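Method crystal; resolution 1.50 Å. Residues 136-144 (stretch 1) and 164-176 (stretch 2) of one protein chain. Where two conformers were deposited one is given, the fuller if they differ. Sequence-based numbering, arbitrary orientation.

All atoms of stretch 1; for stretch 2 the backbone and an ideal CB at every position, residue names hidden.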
# COMPACT_ATOMS: atom_id res chain seq x y z
N ARG A 136 -12.22 1.97 -2.27
CA ARG A 136 -11.43 2.88 -3.10
C ARG A 136 -10.94 4.02 -2.21
O ARG A 136 -11.73 4.78 -1.68
CB ARG A 136 -12.23 3.46 -4.26
CG ARG A 136 -11.38 4.37 -5.11
CD ARG A 136 -12.16 5.21 -6.09
NE ARG A 136 -11.31 6.20 -6.74
CZ ARG A 136 -11.23 7.48 -6.40
NH1 ARG A 136 -11.99 7.99 -5.42
NH2 ARG A 136 -10.41 8.28 -7.08
N LYS A 137 -9.63 4.15 -2.05
CA LYS A 137 -9.02 5.27 -1.30
C LYS A 137 -9.50 6.55 -1.98
O LYS A 137 -9.50 6.61 -3.20
CB LYS A 137 -7.50 5.18 -1.31
CG LYS A 137 -6.91 3.92 -0.73
CD LYS A 137 -5.38 3.87 -0.90
CE LYS A 137 -4.93 3.76 -2.35
NZ LYS A 137 -3.42 3.80 -2.51
N PRO A 138 -9.86 7.59 -1.19
CA PRO A 138 -9.64 7.79 0.25
C PRO A 138 -10.52 7.02 1.24
O PRO A 138 -10.27 7.11 2.46
CB PRO A 138 -9.84 9.31 0.40
CG PRO A 138 -10.90 9.60 -0.61
CD PRO A 138 -10.49 8.78 -1.81
N ASN A 139 -11.52 6.27 0.79
CA ASN A 139 -12.23 5.42 1.72
C ASN A 139 -11.25 4.37 2.27
O ASN A 139 -10.31 3.95 1.57
CB ASN A 139 -13.46 4.78 1.08
CG ASN A 139 -14.49 5.80 0.62
OD1 ASN A 139 -14.75 6.78 1.31
ND2 ASN A 139 -15.05 5.59 -0.55
N PRO A 140 -11.35 4.05 3.57
CA PRO A 140 -10.38 3.18 4.26
C PRO A 140 -10.59 1.67 4.14
O PRO A 140 -9.90 0.91 4.82
CB PRO A 140 -10.57 3.59 5.72
CG PRO A 140 -12.02 3.91 5.79
CD PRO A 140 -12.33 4.61 4.51
N GLY A 141 -11.47 1.24 3.25
CA GLY A 141 -11.87 -0.17 3.23
C GLY A 141 -10.75 -1.17 3.11
O GLY A 141 -10.77 -2.22 3.75
N MSE A 142 -9.76 -0.87 2.27
CA MSE A 142 -8.68 -1.87 2.07
C MSE A 142 -7.84 -2.01 3.34
O MSE A 142 -7.31 -3.07 3.64
CB MSE A 142 -7.77 -1.49 0.88
CG MSE A 142 -8.42 -1.75 -0.43
SE MSE A 142 -7.24 -1.46 -1.95
CE MSE A 142 -7.22 0.44 -1.98
N LEU A 143 -7.65 -0.90 4.07
CA LEU A 143 -6.91 -0.95 5.32
C LEU A 143 -7.70 -1.73 6.37
O LEU A 143 -7.16 -2.56 7.07
CB LEU A 143 -6.57 0.46 5.84
CG LEU A 143 -5.52 1.28 5.08
CD1 LEU A 143 -6.02 1.75 3.73
CD2 LEU A 143 -5.08 2.44 5.94
N VAL A 144 -8.99 -1.44 6.45
CA VAL A 144 -9.86 -2.11 7.42
C VAL A 144 -9.92 -3.61 7.11
O VAL A 144 -9.81 -4.46 8.01
CB VAL A 144 -11.27 -1.45 7.42
CG1 VAL A 144 -12.29 -2.29 8.21
CG2 VAL A 144 -11.18 -0.06 7.95
N UNK A 164 -2.71 12.41 -1.64
CA UNK A 164 -3.48 12.79 -0.46
C UNK A 164 -4.49 11.71 -0.07
O UNK A 164 -4.72 11.50 1.12
CB UNK A 164 -4.20 14.11 -0.71
N UNK A 165 -5.05 11.00 -1.05
CA UNK A 165 -5.99 9.93 -0.75
C UNK A 165 -5.42 8.84 0.15
O UNK A 165 -6.15 8.21 0.89
CB UNK A 165 -6.48 9.30 -2.06
N UNK A 166 -4.11 8.61 0.08
CA UNK A 166 -3.48 7.65 0.96
C UNK A 166 -3.49 8.14 2.42
O UNK A 166 -3.67 7.36 3.36
CB UNK A 166 -2.05 7.38 0.50
N UNK A 167 -3.27 9.44 2.60
CA UNK A 167 -3.25 10.03 3.93
C UNK A 167 -4.65 10.08 4.50
O UNK A 167 -4.85 9.82 5.68
CB UNK A 167 -2.64 11.43 3.90
N UNK A 168 -5.62 10.41 3.65
CA UNK A 168 -7.02 10.42 4.06
C UNK A 168 -7.49 9.01 4.45
O UNK A 168 -8.13 8.83 5.49
CB UNK A 168 -7.89 10.98 2.94
N UNK A 169 -7.12 8.02 3.65
CA UNK A 169 -7.49 6.64 3.95
C UNK A 169 -6.89 6.17 5.28
O UNK A 169 -7.55 5.55 6.10
CB UNK A 169 -7.04 5.72 2.82
N UNK A 170 -5.63 6.48 5.50
CA UNK A 170 -5.00 6.19 6.77
C UNK A 170 -5.71 6.83 7.96
O UNK A 170 -5.99 6.15 8.94
CB UNK A 170 -3.54 6.65 6.73
N UNK A 171 -5.98 8.14 7.88
CA UNK A 171 -6.69 8.84 8.96
C UNK A 171 -8.05 8.18 9.21
O UNK A 171 -8.44 7.92 10.34
CB UNK A 171 -6.87 10.32 8.62
N UNK A 172 -8.77 7.92 8.15
CA UNK A 172 -10.12 7.35 8.28
C UNK A 172 -10.14 5.93 8.83
O UNK A 172 -11.15 5.50 9.40
CB UNK A 172 -10.82 7.36 6.92
N UNK A 173 -9.04 5.20 8.65
CA UNK A 173 -8.86 3.85 9.17
C UNK A 173 -8.45 3.83 10.65
O UNK A 173 -8.40 2.76 11.27
CB UNK A 173 -7.81 3.12 8.33
N UNK A 174 -8.11 4.99 11.20
CA UNK A 174 -7.72 5.08 12.60
C UNK A 174 -6.23 5.16 12.87
O UNK A 174 -5.79 5.13 14.01
CB UNK A 174 -8.28 3.87 13.35
N UNK A 175 -5.42 5.26 11.82
CA UNK A 175 -3.98 5.45 12.00
C UNK A 175 -3.72 6.85 12.56
O UNK A 175 -4.60 7.72 12.45
CB UNK A 175 -3.23 5.25 10.68
N UNK A 176 -2.54 7.06 13.12
CA UNK A 176 -2.13 8.36 13.66
C UNK A 176 -1.09 9.11 12.84
O UNK A 176 -0.85 10.31 13.08
CB UNK A 176 -1.58 8.16 15.07

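Position 164 has an ideal CB with nothing of stretch 1 within 5.5 Å, so many side chains would do; the residue is Leu 164.

At position 165 the CB points toward stretch 1 and lies 3.9 Å from Pro 138 N and 4.1 Å from Lys 137 C. A small side chain is the simplest choice. Ala 165 fills the place, its CB packing 4.0 Å from Pro 138 CD, while its carbonyl O receives a CA-H...O contact from Pro 138 CA at 3.6 Å.

At position 166 CA-to-CB points away, yet the ideal CB is 4.9 Å from Lys 137 NZ. A positive charge at that range favors an acidic or at least an accepting side chain. The residue is Asp 166. With chi1 in the m well its carboxylate turns back, and Lys 137 NZ donates to Asp 166 OD1 at 2.6 Å, a hydrogen bond within a salt bridge.

Position 167 has no part of stretch 1 near its CB, so the choice is open; it is Met 167, modeled as selenomethionine.

Position 168 directs its CB toward stretch 1, 3.6 Å from Pro 138 CB. A side chain able to lie along the proline ring would suit, whether aliphatic or long and polar. In Gln 168 the chain extends past the ring, bringing OE1 to 3.3 Å from Pro 138 CB.

At position 169 the CB points sideways but is hemmed in: 3.5 Å from Pro 138 O, 3.9 Å from Asn 139 O and 4.0 Å from Lys 137 CG. Such crowding leaves room for little beyond Ala or Gly. Ala 169 lets the backbone come close, its CA making a CA-H...O contact with Pro 138 O at 3.2 Å; its CB also packs 4.2 Å from Leu 143 CD1.

Position 170 points its CB away, 4.6 Å from Leu 143 CD2, so a small residue would be compatible. Gly 170 offers its CA to Leu 143 CD2 at 3.8 Å. Position 171 faces away and is left free; it is Lys 171.

Position 172 points toward stretch 1, its CB 3.8 Å from Pro 140 CG. A long chain with an apolar stem and a donor at its tip fits well. Arg 172 lays CB 3.9 Å from Pro 140 CG. Pro 138 O lies over one face of the guanidinium, and a water bridges Arg 172 NH1 to Asn 139 OD1.

Position 173 faces Leu 143 CD2 and Pro 140 CB, an apolar setting for a small side chain; Ala 173 CB packs against them at 3.7 and 3.8 Å.

Position 174 has positive phi in a Schellman motif, where a CB would jam against the preceding carbonyl: hence Gly 174.

Position 175 points toward stretch 1 from farther off, suiting a larger apolar chain; Leu 175 CD1 reaches Leu 143 CD2 at 4.1 Å. Position 176 is out of reach of stretch 1, which sets no condition there; the residue is Ala 176.

Stretch 2 164-176: LADMQAGKRAGLA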
# COMPACT_ATOMS: atom_id res chain seq x y z
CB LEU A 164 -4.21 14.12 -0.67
CG LEU A 164 -4.83 14.71 0.60
CD1 LEU A 164 -3.77 14.99 1.67
CD2 LEU A 164 -5.56 16.00 0.24
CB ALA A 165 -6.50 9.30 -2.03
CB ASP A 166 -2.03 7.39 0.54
CG ASP A 166 -1.90 6.81 -0.87
OD1 ASP A 166 -2.62 5.84 -1.09
OD2 ASP A 166 -1.10 7.31 -1.75
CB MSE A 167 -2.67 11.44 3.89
CG MSE A 167 -1.22 11.57 3.37
SE MSE A 167 0.07 10.56 4.39
CE MSE A 167 0.19 8.93 3.23
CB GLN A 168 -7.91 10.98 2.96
CG GLN A 168 -7.66 12.46 2.57
CD GLN A 168 -8.33 12.84 1.25
OE1 GLN A 168 -8.23 12.13 0.25
NE2 GLN A 168 -9.02 13.99 1.24
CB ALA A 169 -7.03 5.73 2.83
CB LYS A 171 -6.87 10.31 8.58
CG LYS A 171 -7.46 11.21 9.68
CD LYS A 171 -7.34 12.69 9.31
CE LYS A 171 -8.15 13.03 8.04
NZ LYS A 171 -8.32 14.51 7.82
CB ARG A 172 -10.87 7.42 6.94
CG ARG A 172 -11.12 8.85 6.44
CD ARG A 172 -11.86 8.89 5.12
NE ARG A 172 -11.70 10.14 4.39
CZ ARG A 172 -12.23 10.38 3.20
NH1 ARG A 172 -12.98 9.46 2.60
NH2 ARG A 172 -12.03 11.53 2.59
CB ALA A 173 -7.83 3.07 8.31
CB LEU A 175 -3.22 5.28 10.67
CG LEU A 175 -2.98 3.85 10.19
CD1 LEU A 175 -4.27 3.09 9.89
CD2 LEU A 175 -2.08 3.90 8.96
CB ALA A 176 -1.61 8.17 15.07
O HOH W 1 -14.78 9.48 0.10
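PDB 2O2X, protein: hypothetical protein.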